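Local coordinates for universal stress protein (Burkholderia pseudomallei, PDB 4WNY), which belongs to the universal stress protein A family and probably acts in the bacterial response to stress, though its precise role is not established, at residues Ala33-Met45 and Leu60-Leu72. Numbering follows the deposited sequence.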
# COMPACT_ATOMS: atom_id res chain seq x y z
N ALA A 33 -12.83 -4.66 5.11
CA ALA A 33 -13.37 -3.37 4.73
C ALA A 33 -14.69 -3.50 3.98
O ALA A 33 -15.26 -2.50 3.54
CB ALA A 33 -12.36 -2.61 3.88
N HIS A 34 -15.16 -4.74 3.85
CA HIS A 34 -16.41 -5.04 3.15
C HIS A 34 -16.36 -4.47 1.74
O HIS A 34 -17.31 -3.84 1.28
CB HIS A 34 -17.61 -4.49 3.90
CG HIS A 34 -17.85 -5.15 5.22
ND1 HIS A 34 -16.84 -5.38 6.14
CD2 HIS A 34 -18.99 -5.63 5.79
CE1 HIS A 34 -17.35 -5.98 7.20
NE2 HIS A 34 -18.64 -6.14 7.02
N ALA A 35 -15.24 -4.70 1.06
CA ALA A 35 -14.99 -4.09 -0.23
C ALA A 35 -15.11 -5.08 -1.38
O ALA A 35 -15.06 -6.30 -1.17
CB ALA A 35 -13.61 -3.46 -0.24
N ARG A 36 -15.28 -4.56 -2.59
CA ARG A 36 -15.27 -5.39 -3.78
C ARG A 36 -13.84 -5.63 -4.23
O ARG A 36 -13.02 -4.71 -4.25
CB ARG A 36 -16.07 -4.72 -4.90
CG ARG A 36 -17.55 -4.57 -4.60
CD ARG A 36 -18.27 -3.88 -5.75
NE ARG A 36 -18.18 -4.65 -6.99
CZ ARG A 36 -19.08 -5.55 -7.37
NH1 ARG A 36 -20.13 -5.80 -6.60
NH2 ARG A 36 -18.92 -6.21 -8.51
N LEU A 37 -13.53 -6.87 -4.59
CA LEU A 37 -12.19 -7.21 -5.05
C LEU A 37 -12.19 -7.54 -6.54
O LEU A 37 -13.06 -8.26 -7.02
CB LEU A 37 -11.62 -8.38 -4.25
CG LEU A 37 -10.13 -8.65 -4.45
CD1 LEU A 37 -9.30 -7.53 -3.83
CD2 LEU A 37 -9.75 -10.00 -3.86
N VAL A 38 -11.22 -7.01 -7.26
CA VAL A 38 -11.09 -7.28 -8.68
C VAL A 38 -9.68 -7.72 -9.01
O VAL A 38 -8.82 -6.89 -9.31
CB VAL A 38 -11.46 -6.05 -9.54
CG1 VAL A 38 -11.32 -6.37 -11.02
CG2 VAL A 38 -12.88 -5.58 -9.24
N PRO A 39 -9.42 -9.04 -8.95
CA PRO A 39 -8.13 -9.60 -9.37
C PRO A 39 -7.95 -9.49 -10.88
O PRO A 39 -8.87 -9.80 -11.63
CB PRO A 39 -8.22 -11.07 -8.94
CG PRO A 39 -9.34 -11.12 -7.94
CD PRO A 39 -10.31 -10.07 -8.38
N VAL A 40 -6.77 -9.05 -11.32
CA VAL A 40 -6.51 -8.97 -12.75
C VAL A 40 -5.29 -9.80 -13.13
O VAL A 40 -4.27 -9.78 -12.44
CB VAL A 40 -6.32 -7.51 -13.23
CG1 VAL A 40 -7.58 -6.70 -12.97
CG2 VAL A 40 -5.13 -6.87 -12.56
N TYR A 41 -5.41 -10.55 -14.22
CA TYR A 41 -4.29 -11.28 -14.78
C TYR A 41 -3.80 -10.56 -16.02
O TYR A 41 -4.56 -10.36 -16.97
CB TYR A 41 -4.69 -12.72 -15.11
CG TYR A 41 -3.55 -13.57 -15.64
CD1 TYR A 41 -2.76 -14.33 -14.78
CD2 TYR A 41 -3.26 -13.61 -17.00
CE1 TYR A 41 -1.72 -15.10 -15.27
CE2 TYR A 41 -2.23 -14.38 -17.49
CZ TYR A 41 -1.46 -15.12 -16.62
OH TYR A 41 -0.42 -15.89 -17.12
N VAL A 42 -2.53 -10.17 -16.02
CA VAL A 42 -1.98 -9.38 -17.12
C VAL A 42 -1.30 -10.25 -18.17
O VAL A 42 -0.28 -10.88 -17.90
CB VAL A 42 -0.97 -8.34 -16.60
N VAL A 43 -1.87 -10.28 -19.37
CA VAL A 43 -1.24 -10.97 -20.49
C VAL A 43 -0.29 -10.03 -21.20
O VAL A 43 -0.71 -9.12 -21.92
CB VAL A 43 -2.28 -11.51 -21.49
CG1 VAL A 43 -1.59 -12.26 -22.61
CG2 VAL A 43 -3.28 -12.40 -20.78
N ASP A 44 1.01 -10.24 -21.00
CA ASP A 44 2.03 -9.36 -21.54
C ASP A 44 2.83 -10.06 -22.64
O ASP A 44 3.90 -10.62 -22.39
CB ASP A 44 2.95 -8.88 -20.42
CG ASP A 44 4.02 -7.92 -20.91
OD1 ASP A 44 3.89 -7.38 -22.03
OD2 ASP A 44 4.99 -7.69 -20.16
N MET A 45 2.30 -10.02 -23.85
CA MET A 45 2.98 -10.57 -25.01
C MET A 45 3.74 -9.49 -25.77
O MET A 45 4.95 -9.58 -25.96
CB MET A 45 1.99 -11.28 -25.94
CG MET A 45 1.35 -12.52 -25.34
SD MET A 45 2.59 -13.64 -24.68
CE MET A 45 3.65 -13.86 -26.11
N LEU A 60 1.54 -18.71 -27.73
CA LEU A 60 1.74 -18.21 -26.38
C LEU A 60 0.58 -17.35 -25.90
O LEU A 60 0.30 -17.27 -24.71
CB LEU A 60 3.05 -17.42 -26.30
CG LEU A 60 4.30 -18.16 -25.80
CD1 LEU A 60 4.45 -19.53 -26.46
CD2 LEU A 60 5.54 -17.32 -26.02
N VAL A 61 -0.10 -16.69 -26.84
CA VAL A 61 -1.27 -15.89 -26.52
C VAL A 61 -2.38 -16.77 -25.95
O VAL A 61 -2.93 -16.48 -24.89
CB VAL A 61 -1.80 -15.13 -27.76
CG1 VAL A 61 -3.16 -14.51 -27.46
CG2 VAL A 61 -0.81 -14.07 -28.19
N ASP A 62 -2.68 -17.86 -26.66
CA ASP A 62 -3.64 -18.85 -26.18
C ASP A 62 -3.22 -19.42 -24.84
O ASP A 62 -4.05 -19.69 -23.97
CB ASP A 62 -3.80 -19.98 -27.20
CG ASP A 62 -4.45 -19.52 -28.49
OD1 ASP A 62 -4.57 -18.29 -28.70
OD2 ASP A 62 -4.84 -20.39 -29.30
N ALA A 63 -1.91 -19.60 -24.67
CA ALA A 63 -1.35 -20.20 -23.46
C ALA A 63 -1.58 -19.35 -22.22
O ALA A 63 -2.14 -19.82 -21.23
CB ALA A 63 0.12 -20.45 -23.65
N PHE A 64 -1.13 -18.10 -22.28
CA PHE A 64 -1.23 -17.21 -21.13
C PHE A 64 -2.68 -16.81 -20.85
O PHE A 64 -3.03 -16.52 -19.70
CB PHE A 64 -0.37 -15.96 -21.33
CG PHE A 64 1.11 -16.22 -21.17
CD1 PHE A 64 1.96 -16.19 -22.26
CD2 PHE A 64 1.64 -16.50 -19.92
CE1 PHE A 64 3.31 -16.43 -22.11
CE2 PHE A 64 2.99 -16.73 -19.77
CZ PHE A 64 3.83 -16.70 -20.86
N ARG A 65 -3.50 -16.79 -21.89
CA ARG A 65 -4.93 -16.57 -21.71
C ARG A 65 -5.54 -17.75 -20.97
O ARG A 65 -6.34 -17.58 -20.06
CB ARG A 65 -5.63 -16.36 -23.05
CG ARG A 65 -5.44 -14.98 -23.67
CD ARG A 65 -6.18 -14.88 -25.00
NE ARG A 65 -6.00 -13.59 -25.65
CZ ARG A 65 -6.46 -13.30 -26.87
NH1 ARG A 65 -7.12 -14.21 -27.57
NH2 ARG A 65 -6.25 -12.10 -27.39
N GLU A 66 -5.14 -18.95 -21.38
CA GLU A 66 -5.59 -20.18 -20.73
C GLU A 66 -5.09 -20.24 -19.29
O GLU A 66 -5.81 -20.65 -18.39
CB GLU A 66 -5.11 -21.40 -21.50
CG GLU A 66 -5.68 -22.71 -20.99
CD GLU A 66 -7.20 -22.71 -20.97
OE1 GLU A 66 -7.80 -22.27 -21.98
OE2 GLU A 66 -7.78 -23.14 -19.96
N GLU A 67 -3.84 -19.81 -19.09
CA GLU A 67 -3.27 -19.77 -17.75
C GLU A 67 -4.01 -18.74 -16.91
O GLU A 67 -4.26 -18.95 -15.72
CB GLU A 67 -1.78 -19.43 -17.81
CG GLU A 67 -1.05 -19.70 -16.51
CD GLU A 67 -1.02 -21.17 -16.16
OE1 GLU A 67 -0.28 -21.92 -16.82
OE2 GLU A 67 -1.74 -21.58 -15.22
N GLY A 68 -4.37 -17.63 -17.54
CA GLY A 68 -5.14 -16.59 -16.89
C GLY A 68 -6.49 -17.10 -16.41
O GLY A 68 -6.92 -16.78 -15.31
N ARG A 69 -7.14 -17.89 -17.25
CA ARG A 69 -8.43 -18.49 -16.90
C ARG A 69 -8.32 -19.29 -15.61
O ARG A 69 -9.12 -19.13 -14.69
CB ARG A 69 -8.95 -19.38 -18.03
CG ARG A 69 -10.22 -20.13 -17.67
CD ARG A 69 -10.75 -20.94 -18.85
NE ARG A 69 -10.20 -22.29 -18.89
CZ ARG A 69 -10.74 -23.33 -18.26
NH1 ARG A 69 -11.83 -23.17 -17.52
NH2 ARG A 69 -10.18 -24.53 -18.35
N ARG A 70 -7.31 -20.16 -15.55
CA ARG A 70 -7.08 -21.01 -14.39
C ARG A 70 -6.78 -20.18 -13.14
O ARG A 70 -7.30 -20.46 -12.06
CB ARG A 70 -5.93 -21.98 -14.66
CG ARG A 70 -6.05 -22.73 -15.98
CD ARG A 70 -7.15 -23.77 -15.93
NE ARG A 70 -7.44 -24.34 -17.24
CZ ARG A 70 -6.73 -25.30 -17.82
NH1 ARG A 70 -5.68 -25.82 -17.20
NH2 ARG A 70 -7.08 -25.75 -19.02
N VAL A 71 -5.93 -19.17 -13.30
CA VAL A 71 -5.54 -18.30 -12.19
C VAL A 71 -6.72 -17.47 -11.68
O VAL A 71 -6.92 -17.35 -10.47
CB VAL A 71 -4.39 -17.35 -12.60
CG1 VAL A 71 -4.18 -16.27 -11.55
CG2 VAL A 71 -3.11 -18.15 -12.82
N LEU A 72 -7.49 -16.91 -12.60
CA LEU A 72 -8.63 -16.08 -12.24
C LEU A 72 -9.78 -16.91 -11.69
O LEU A 72 -10.57 -16.42 -10.88
CB LEU A 72 -9.12 -15.27 -13.45
CG LEU A 72 -8.15 -14.20 -13.96
CD1 LEU A 72 -8.73 -13.47 -15.16
CD2 LEU A 72 -7.78 -13.23 -12.85
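Y41, lying flat against G68, anchors an apolar strand-to-helix packing in which strand 36-43 of the parallel sheet meets the helix that follows it, as in the β-α-β crossover of this α/β fold. Strand and helix run nearly antiparallel (163°), their axes 8.7 Å apart at closest approach. With CG turned anti to the backbone N (chi1 -177°), the Y41 ring lies against the helix backbone, and G68 CA sits 3.5 Å from the centroid of the Y41 ring, almost on the ring normal: a CH-pi contact. The ring face thus rests directly on the backbone of G68. V71 reaches the same tyrosine through CG1, 4.0 Å from Y41 CD1, while L72 sets CD2 against the strand backbone, near P39 O and Y41 N, and 3.9 Å from Y41 CB. At the far end of the ring, Y41 OH meets the edge of F64, 3.5 Å from F64 CD2 and near the plane of that ring; the two side chains cross at about a right angle. No hydrogen bond joins the two segments.

Two residues past V43, M45 bends at chi2 and chi3, bringing its sulfur obliquely to F64 in a Met-aromatic contact, M45 SD 3.6 Å from F64 CD1. The M45 methyl CE rests 3.6 Å from L60 CB, and M45 CG touches V61 CG2. V43 fills in between, CG1 against F64 CB.

Helix 57-82 thus packs on the strand here and leads on to strand 89-92, whose L90 also touches Y41 and whose E92 forms a salt bridge with R65; further back along strand 36-43, L37 packs against helix 17-32.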